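Long-range contact in CDP-4-keto-6-deoxy-D-glucose-3-dehydrase (Yersinia pseudotuberculosis, PDB 3BB8), which probably catalyses the pyridoxal 5'-phosphate-dependent C-3 dehydration of CDP-4-keto-6-deoxy-D-glucose in the synthesis of lipopolysaccharide sugars: residues F309-K321 and L333-F347. The protein carries 1 engineered substitution. Sequence-based numbering, arbitrary orientation.
Sequences FVEKRKANFKYLK and LPEATENSDPSWFGF
Phe317 lies flat on the indole of Trp344, and the evidence for a true face-to-face stack is plain: the phenyl ring and the five-membered ring are inclined by 1°, and their centroids are 3.5 Å apart. With CG anti to the backbone N (chi1 176°), Phe317 reaches out from helix 293-323 over one face of the indole, while Pro342 CB sits over the opposite face, toward the rim. Phe347 extends the aromatic cluster. Phe347 CD1, near the plane of its own ring, lies 3.5 Å from Phe317 CD1; the two rings meet obliquely, their planes 57° apart. The faces of Phe347 are occupied from both sides, Pro334 CG over one and Leu320 CD2 over the other; the latter is a CH-pi contact, with the methyl carbon 3.9 Å from the ring centroid.

Polar bonds are spread along this packing. Arg313 NH1 donates to two successive carbonyls, Trp344 O at 3.0 Å, in that carbonyl's plane on a lone pair, and Phe345 O at 3.0 Å, approached from above the carbonyl plane. These two bonds from one nitrogen tie the helix to the backbone at Trp344 and Phe345, just after the inverse gamma turn centred on Ser343. Farther along, the extended chain of Lys321 brings NZ 3.1 Å from Pro334 O, nearly in line with the carbonyl. Toward the other end, Lys314 NZ forms a salt bridge with Asp341 OD2 (2.7 Å), meeting it from above the carboxylate plane.

Phe345 points away from the helix, its side chain touching that of Asp194, a pyridoxal phosphate-binding residue, and lying about 5 Å from the bound cofactor. The contact thus joins the long helix 293-323 to a loop bordering the cofactor site of an aspartate aminotransferase fold.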
ATOM      1  N   PHE A 309      13.965  14.160  18.570  1.00 49.08           N
ATOM      2  CA  PHE A 309      12.980  13.186  19.022  1.00 46.00           C
ATOM      3  C   PHE A 309      13.591  12.010  19.774  1.00 45.22           C
ATOM      4  O   PHE A 309      13.138  11.670  20.861  1.00 45.38           O
ATOM      5  CB  PHE A 309      12.175  12.659  17.834  1.00 43.88           C
ATOM      6  CG  PHE A 309      11.239  13.668  17.233  1.00 40.02           C
ATOM      7  CD1 PHE A 309      10.876  14.809  17.936  1.00 40.19           C
ATOM      8  CD2 PHE A 309      10.678  13.449  15.985  1.00 39.23           C
ATOM      9  CE1 PHE A 309       9.958  15.721  17.401  1.00 41.16           C
ATOM     10  CE2 PHE A 309       9.762  14.347  15.443  1.00 41.67           C
ATOM     11  CZ  PHE A 309       9.397  15.489  16.152  1.00 40.91           C
ATOM     12  N   VAL A 310      14.610  11.386  19.191  1.00 45.14           N
ATOM     13  CA  VAL A 310      15.266  10.243  19.821  1.00 45.95           C
ATOM     14  C   VAL A 310      15.833  10.606  21.193  1.00 49.05           C
ATOM     15  O   VAL A 310      15.711   9.840  22.151  1.00 49.88           O
ATOM     16  CB  VAL A 310      16.406   9.704  18.939  1.00 44.16           C
ATOM     17  CG1 VAL A 310      17.097   8.533  19.624  1.00 41.19           C
ATOM     18  CG2 VAL A 310      15.851   9.277  17.588  1.00 43.93           C
ATOM     19  N   GLU A 311      16.458  11.774  21.272  1.00 50.94           N
ATOM     20  CA  GLU A 311      17.043  12.263  22.513  1.00 52.15           C
ATOM     21  C   GLU A 311      15.945  12.517  23.543  1.00 51.17           C
ATOM     22  O   GLU A 311      16.083  12.163  24.713  1.00 50.52           O
ATOM     23  CB  GLU A 311      17.825  13.553  22.236  1.00 54.90           C
ATOM     24  CG  GLU A 311      18.233  14.344  23.474  1.00 60.64           C
ATOM     25  CD  GLU A 311      18.997  15.625  23.128  1.00 64.34           C
ATOM     26  OE1 GLU A 311      18.495  16.420  22.297  1.00 64.52           O
ATOM     27  OE2 GLU A 311      20.097  15.838  23.692  1.00 64.47           O
ATOM     28  N   LYS A 312      14.855  13.128  23.096  1.00 50.55           N
ATOM     29  CA  LYS A 312      13.726  13.439  23.963  1.00 50.21           C
ATOM     30  C   LYS A 312      13.039  12.179  24.502  1.00 49.87           C
ATOM     31  O   LYS A 312      12.653  12.128  25.668  1.00 49.21           O
ATOM     32  CB  LYS A 312      12.714  14.298  23.199  1.00 51.71           C
ATOM     33  CG  LYS A 312      11.513  14.741  24.017  1.00 55.07           C
ATOM     34  CD  LYS A 312      11.931  15.552  25.233  1.00 57.74           C
ATOM     35  CE  LYS A 312      10.717  16.018  26.025  1.00 60.32           C
ATOM     36  NZ  LYS A 312      11.098  16.690  27.307  1.00 62.23           N
ATOM     37  N   ARG A 313      12.885  11.164  23.657  1.00 47.03           N
ATOM     38  CA  ARG A 313      12.250   9.926  24.090  1.00 45.72           C
ATOM     39  C   ARG A 313      13.088   9.260  25.171  1.00 46.17           C
ATOM     40  O   ARG A 313      12.550   8.725  26.137  1.00 45.88           O
ATOM     41  CB  ARG A 313      12.055   8.970  22.901  1.00 41.62           C
ATOM     42  CG  ARG A 313      10.949   9.417  21.952  1.00 38.26           C
ATOM     43  CD  ARG A 313      10.974   8.663  20.629  1.00 36.49           C
ATOM     44  NE  ARG A 313       9.774   8.959  19.855  1.00 35.78           N
ATOM     45  CZ  ARG A 313       8.587   8.392  20.059  1.00 37.64           C
ATOM     46  NH1 ARG A 313       8.436   7.478  21.015  1.00 34.56           N
ATOM     47  NH2 ARG A 313       7.542   8.760  19.327  1.00 36.43           N
ATOM     48  N   LYS A 314      14.406   9.293  25.012  1.00 46.74           N
ATOM     49  CA  LYS A 314      15.279   8.688  26.009  1.00 48.41           C
ATOM     50  C   LYS A 314      15.158   9.451  27.331  1.00 48.36           C
ATOM     51  O   LYS A 314      15.150   8.852  28.406  1.00 46.81           O
ATOM     52  CB  LYS A 314      16.730   8.715  25.532  1.00 49.03           C
ATOM     53  CG  LYS A 314      17.003   7.828  24.339  1.00 51.67           C
ATOM     54  CD  LYS A 314      18.466   7.906  23.943  1.00 53.28           C
ATOM     55  CE  LYS A 314      18.770   7.007  22.767  1.00 53.61           C
ATOM     56  NZ  LYS A 314      20.160   7.203  22.281  1.00 53.67           N
ATOM     57  N   ALA A 315      15.051  10.773  27.231  1.00 47.79           N
ATOM     58  CA  ALA A 315      14.931  11.644  28.393  1.00 48.25           C
ATOM     59  C   ALA A 315      13.660  11.326  29.172  1.00 48.84           C
ATOM     60  O   ALA A 315      13.711  10.997  30.358  1.00 50.19           O
ATOM     61  CB  ALA A 315      14.921  13.109  27.946  1.00 46.89           C
ATOM     62  N   ASN A 316      12.521  11.430  28.497  1.00 49.19           N
ATOM     63  CA  ASN A 316      11.233  11.149  29.113  1.00 48.59           C
ATOM     64  C   ASN A 316      11.204   9.762  29.749  1.00 47.45           C
ATOM     65  O   ASN A 316      10.578   9.566  30.785  1.00 47.33           O
ATOM     66  CB  ASN A 316      10.117  11.270  28.076  1.00 49.08           C
ATOM     67  CG  ASN A 316       9.856  12.707  27.673  1.00 50.47           C
ATOM     68  OD1 ASN A 316       8.967  12.989  26.867  1.00 51.28           O
ATOM     69  ND2 ASN A 316      10.629  13.627  28.236  1.00 50.40           N
ATOM     70  N   PHE A 317      11.884   8.804  29.130  1.00 45.09           N
ATOM     71  CA  PHE A 317      11.925   7.449  29.670  1.00 44.93           C
ATOM     72  C   PHE A 317      12.643   7.418  31.019  1.00 46.98           C
ATOM     73  O   PHE A 317      12.128   6.874  31.996  1.00 45.69           O
ATOM     74  CB  PHE A 317      12.651   6.509  28.713  1.00 39.83           C
ATOM     75  CG  PHE A 317      12.813   5.112  29.245  1.00 40.22           C
ATOM     76  CD1 PHE A 317      11.834   4.151  29.024  1.00 37.87           C
ATOM     77  CD2 PHE A 317      13.950   4.753  29.964  1.00 40.33           C
ATOM     78  CE1 PHE A 317      11.984   2.858  29.505  1.00 37.62           C
ATOM     79  CE2 PHE A 317      14.107   3.456  30.450  1.00 40.91           C
ATOM     80  CZ  PHE A 317      13.120   2.506  30.217  1.00 38.18           C
ATOM     81  N   LYS A 318      13.849   7.986  31.050  1.00 48.61           N
ATOM     82  CA  LYS A 318      14.658   8.014  32.260  1.00 49.44           C
ATOM     83  C   LYS A 318      13.903   8.728  33.377  1.00 48.86           C
ATOM     84  O   LYS A 318      13.807   8.229  34.495  1.00 48.07           O
ATOM     85  CB  LYS A 318      15.981   8.727  31.980  1.00 51.54           C
ATOM     86  CG  LYS A 318      17.031   8.544  33.060  1.00 53.80           C
ATOM     87  CD  LYS A 318      18.372   9.088  32.601  1.00 55.51           C
ATOM     88  CE  LYS A 318      19.499   8.669  33.533  1.00 56.29           C
ATOM     89  NZ  LYS A 318      20.829   9.099  33.003  1.00 58.08           N
ATOM     90  N   TYR A 319      13.355   9.891  33.051  1.00 47.99           N
ATOM     91  CA  TYR A 319      12.603  10.690  34.002  1.00 48.93           C
ATOM     92  C   TYR A 319      11.436   9.878  34.571  1.00 49.67           C
ATOM     93  O   TYR A 319      11.409   9.554  35.758  1.00 49.71           O
ATOM     94  CB  TYR A 319      12.078  11.946  33.303  1.00 49.73           C
ATOM     95  CG  TYR A 319      11.401  12.939  34.217  1.00 53.19           C
ATOM     96  CD1 TYR A 319      12.134  13.666  35.159  1.00 55.59           C
ATOM     97  CD2 TYR A 319      10.031  13.171  34.129  1.00 53.57           C
ATOM     98  CE1 TYR A 319      11.514  14.605  35.988  1.00 54.87           C
ATOM     99  CE2 TYR A 319       9.403  14.104  34.952  1.00 55.01           C
ATOM    100  CZ  TYR A 319      10.150  14.819  35.878  1.00 55.39           C
ATOM    101  OH  TYR A 319       9.531  15.751  36.684  1.00 54.53           O
ATOM    102  N   LEU A 320      10.480   9.548  33.710  1.00 48.88           N
ATOM    103  CA  LEU A 320       9.301   8.785  34.103  1.00 47.37           C
ATOM    104  C   LEU A 320       9.616   7.547  34.935  1.00 45.44           C
ATOM    105  O   LEU A 320       8.978   7.314  35.959  1.00 45.40           O
ATOM    106  CB  LEU A 320       8.510   8.370  32.862  1.00 48.85           C
ATOM    107  CG  LEU A 320       7.158   7.698  33.103  1.00 49.60           C
ATOM    108  CD1 LEU A 320       6.250   8.630  33.915  1.00 47.98           C
ATOM    109  CD2 LEU A 320       6.524   7.358  31.762  1.00 48.55           C
ATOM    110  N   LYS A 321      10.593   6.754  34.498  1.00 42.22           N
ATOM    111  CA  LYS A 321      10.951   5.540  35.223  1.00 41.01           C
ATOM    112  C   LYS A 321      11.518   5.837  36.609  1.00 43.00           C
ATOM    113  O   LYS A 321      11.275   5.093  37.562  1.00 42.72           O
ATOM    114  CB  LYS A 321      11.972   4.711  34.441  1.00 37.11           C
ATOM    115  CG  LYS A 321      12.300   3.393  35.130  1.00 34.63           C
ATOM    116  CD  LYS A 321      13.453   2.660  34.484  1.00 35.65           C
ATOM    117  CE  LYS A 321      13.787   1.398  35.256  1.00 34.09           C
ATOM    118  NZ  LYS A 321      14.983   0.716  34.720  1.00 35.73           N
ATOM    119  N   LEU A 333       8.921  -2.158  36.320  1.00 43.64           N
ATOM    120  CA  LEU A 333       9.343  -1.120  35.388  1.00 43.42           C
ATOM    121  C   LEU A 333      10.211  -1.661  34.256  1.00 43.77           C
ATOM    122  O   LEU A 333      10.946  -2.628  34.435  1.00 42.96           O
ATOM    123  CB  LEU A 333      10.073  -0.007  36.144  1.00 40.64           C
ATOM    124  CG  LEU A 333       9.173   0.745  37.125  1.00 39.33           C
ATOM    125  CD1 LEU A 333      10.003   1.720  37.948  1.00 39.42           C
ATOM    126  CD2 LEU A 333       8.085   1.477  36.367  1.00 35.59           C
ATOM    127  N   PRO A 334      10.132  -1.030  33.070  1.00 44.60           N
ATOM    128  CA  PRO A 334      10.894  -1.431  31.882  1.00 44.80           C
ATOM    129  C   PRO A 334      12.414  -1.382  32.008  1.00 45.90           C
ATOM    130  O   PRO A 334      12.972  -0.556  32.730  1.00 45.97           O
ATOM    131  CB  PRO A 334      10.363  -0.492  30.803  1.00 43.81           C
ATOM    132  CG  PRO A 334      10.018   0.737  31.568  1.00 45.21           C
ATOM    133  CD  PRO A 334       9.343   0.185  32.798  1.00 44.03           C
ATOM    134  N   GLU A 335      13.079  -2.279  31.288  1.00 46.18           N
ATOM    135  CA  GLU A 335      14.531  -2.344  31.313  1.00 46.70           C
ATOM    136  C   GLU A 335      15.136  -2.538  29.923  1.00 47.41           C
ATOM    137  O   GLU A 335      14.835  -3.512  29.222  1.00 45.35           O
ATOM    138  CB  GLU A 335      14.985  -3.473  32.243  1.00 46.28           C
ATOM    139  CG  GLU A 335      14.956  -3.109  33.717  1.00 48.39           C
ATOM    140  CD  GLU A 335      15.073  -4.324  34.624  1.00 51.15           C
ATOM    141  OE1 GLU A 335      15.733  -5.312  34.229  1.00 51.24           O
ATOM    142  OE2 GLU A 335      14.511  -4.284  35.740  1.00 52.69           O
ATOM    143  N   ALA A 336      15.989  -1.596  29.527  1.00 47.04           N
ATOM    144  CA  ALA A 336      16.650  -1.667  28.235  1.00 47.01           C
ATOM    145  C   ALA A 336      17.450  -2.955  28.172  1.00 47.12           C
ATOM    146  O   ALA A 336      17.967  -3.421  29.183  1.00 48.06           O
ATOM    147  CB  ALA A 336      17.574  -0.475  28.058  1.00 47.75           C
ATOM    148  N   THR A 337      17.541  -3.538  26.983  1.00 47.94           N
ATOM    149  CA  THR A 337      18.293  -4.772  26.795  1.00 47.84           C
ATOM    150  C   THR A 337      19.780  -4.488  26.995  1.00 47.71           C
ATOM    151  O   THR A 337      20.275  -3.421  26.626  1.00 44.69           O
ATOM    152  CB  THR A 337      18.041  -5.356  25.384  1.00 46.89           C
ATOM    153  OG1 THR A 337      16.689  -5.820  25.305  1.00 46.69           O
ATOM    154  CG2 THR A 337      18.975  -6.524  25.098  1.00 46.60           C
ATOM    155  N   GLU A 338      20.487  -5.447  27.582  1.00 50.06           N
ATOM    156  CA  GLU A 338      21.911  -5.282  27.852  1.00 52.90           C
ATOM    157  C   GLU A 338      22.706  -4.844  26.634  1.00 53.45           C
ATOM    158  O   GLU A 338      22.580  -5.411  25.545  1.00 53.56           O
ATOM    159  CB  GLU A 338      22.518  -6.574  28.394  1.00 56.19           C
ATOM    160  CG  GLU A 338      23.841  -6.345  29.120  1.00 60.33           C
ATOM    161  CD  GLU A 338      24.685  -7.596  29.219  1.00 62.92           C
ATOM    162  OE1 GLU A 338      24.161  -8.643  29.662  1.00 63.71           O
ATOM    163  OE2 GLU A 338      25.879  -7.529  28.854  1.00 64.94           O
ATOM    164  N   ASN A 339      23.529  -3.825  26.842  1.00 53.60           N
ATOM    165  CA  ASN A 339      24.381  -3.274  25.804  1.00 52.42           C
ATOM    166  C   ASN A 339      23.584  -2.690  24.647  1.00 52.22           C
ATOM    167  O   ASN A 339      23.874  -2.957  23.481  1.00 52.24           O
ATOM    168  CB  ASN A 339      25.349  -4.348  25.295  1.00 53.40           C
ATOM    169  CG  ASN A 339      26.406  -3.784  24.359  1.00 54.27           C
ATOM    170  OD1 ASN A 339      26.915  -2.681  24.572  1.00 53.99           O
ATOM    171  ND2 ASN A 339      26.751  -4.545  23.327  1.00 54.30           N
ATOM    172  N   SER A 340      22.580  -1.884  24.971  1.00 51.18           N
ATOM    173  CA  SER A 340      21.762  -1.260  23.941  1.00 50.50           C
ATOM    174  C   SER A 340      21.319   0.116  24.399  1.00 50.30           C
ATOM    175  O   SER A 340      21.224   0.377  25.594  1.00 50.93           O
ATOM    176  CB  SER A 340      20.531  -2.119  23.639  1.00 49.56           C
ATOM    177  OG  SER A 340      19.528  -1.943  24.620  1.00 49.11           O
ATOM    178  N   ASP A 341      21.059   1.000  23.445  1.00 50.22           N
ATOM    179  CA  ASP A 341      20.607   2.347  23.758  1.00 51.71           C
ATOM    180  C   ASP A 341      19.258   2.512  23.049  1.00 51.92           C
ATOM    181  O   ASP A 341      19.151   3.162  22.010  1.00 53.69           O
ATOM    182  CB  ASP A 341      21.633   3.373  23.256  1.00 52.73           C
ATOM    183  CG  ASP A 341      21.364   4.782  23.764  1.00 54.84           C
ATOM    184  OD1 ASP A 341      20.440   4.966  24.589  1.00 56.41           O
ATOM    185  OD2 ASP A 341      22.086   5.712  23.338  1.00 54.84           O
ATOM    186  N   PRO A 342      18.224   1.911  23.629  1.00 51.44           N
ATOM    187  CA  PRO A 342      16.904   1.865  22.993  1.00 50.21           C
ATOM    188  C   PRO A 342      16.316   3.260  22.808  1.00 48.54           C
ATOM    189  O   PRO A 342      16.212   4.019  23.772  1.00 49.41           O
ATOM    190  CB  PRO A 342      16.065   1.070  23.995  1.00 50.69           C
ATOM    191  CG  PRO A 342      16.713   1.329  25.308  1.00 52.37           C
ATOM    192  CD  PRO A 342      18.185   1.442  25.025  1.00 51.66           C
ATOM    193  N   SER A 343      15.936   3.589  21.578  1.00 46.44           N
ATOM    194  CA  SER A 343      15.085   4.744  21.321  1.00 43.11           C
ATOM    195  C   SER A 343      13.622   4.426  21.612  1.00 43.15           C
ATOM    196  O   SER A 343      12.864   4.061  20.713  1.00 43.38           O
ATOM    197  CB  SER A 343      15.241   5.215  19.873  1.00 42.76           C
ATOM    198  OG  SER A 343      14.428   6.346  19.615  1.00 39.33           O
ATOM    199  N   TRP A 344      13.231   4.566  22.875  1.00 41.34           N
ATOM    200  CA  TRP A 344      11.899   4.169  23.313  1.00 40.01           C
ATOM    201  C   TRP A 344      10.740   4.703  22.490  1.00 39.26           C
ATOM    202  O   TRP A 344      10.675   5.892  22.163  1.00 37.24           O
ATOM    203  CB  TRP A 344      11.691   4.515  24.797  1.00 40.33           C
ATOM    204  CG  TRP A 344      12.659   3.800  25.690  1.00 38.15           C
ATOM    205  CD1 TRP A 344      13.827   4.295  26.195  1.00 38.98           C
ATOM    206  CD2 TRP A 344      12.600   2.425  26.089  1.00 37.67           C
ATOM    207  NE1 TRP A 344      14.503   3.311  26.882  1.00 38.25           N
ATOM    208  CE2 TRP A 344      13.773   2.153  26.830  1.00 38.03           C
ATOM    209  CE3 TRP A 344      11.673   1.397  25.889  1.00 37.37           C
ATOM    210  CZ2 TRP A 344      14.045   0.889  27.373  1.00 38.85           C
ATOM    211  CZ3 TRP A 344      11.944   0.135  26.430  1.00 40.44           C
ATOM    212  CH2 TRP A 344      13.122  -0.105  27.162  1.00 39.68           C
ATOM    213  N   PHE A 345       9.836   3.783  22.155  1.00 38.32           N
ATOM    214  CA  PHE A 345       8.634   4.072  21.382  1.00 37.91           C
ATOM    215  C   PHE A 345       7.531   4.388  22.378  1.00 36.49           C
ATOM    216  O   PHE A 345       6.716   5.294  22.173  1.00 34.83           O
ATOM    217  CB  PHE A 345       8.258   2.843  20.539  1.00 39.57           C
ATOM    218  CG  PHE A 345       6.942   2.968  19.816  1.00 40.97           C
ATOM    219  CD1 PHE A 345       5.761   2.540  20.409  1.00 43.15           C
ATOM    220  CD2 PHE A 345       6.885   3.507  18.534  1.00 43.58           C
ATOM    221  CE1 PHE A 345       4.542   2.644  19.738  1.00 42.48           C
ATOM    222  CE2 PHE A 345       5.671   3.617  17.856  1.00 43.94           C
ATOM    223  CZ  PHE A 345       4.499   3.183  18.461  1.00 43.39           C
ATOM    224  N   GLY A 346       7.524   3.617  23.460  1.00 35.68           N
ATOM    225  CA  GLY A 346       6.546   3.791  24.519  1.00 36.56           C
ATOM    226  C   GLY A 346       7.144   3.289  25.817  1.00 35.22           C
ATOM    227  O   GLY A 346       8.268   2.782  25.825  1.00 35.45           O
ATOM    228  N   PHE A 347       6.395   3.414  26.907  1.00 36.68           N
ATOM    229  CA  PHE A 347       6.854   2.985  28.234  1.00 35.13           C
ATOM    230  C   PHE A 347       6.050   1.762  28.697  1.00 33.60           C
ATOM    231  O   PHE A 347       4.935   1.906  29.191  1.00 34.32           O
ATOM    232  CB  PHE A 347       6.660   4.135  29.222  1.00 37.20           C
ATOM    233  CG  PHE A 347       7.399   3.964  30.518  1.00 39.75           C
ATOM    234  CD1 PHE A 347       8.759   4.256  30.602  1.00 39.91           C
ATOM    235  CD2 PHE A 347       6.730   3.535  31.661  1.00 39.28           C
ATOM    236  CE1 PHE A 347       9.446   4.131  31.808  1.00 42.89           C
ATOM    237  CE2 PHE A 347       7.402   3.403  32.875  1.00 40.26           C
ATOM    238  CZ  PHE A 347       8.762   3.702  32.952  1.00 42.91           C
TER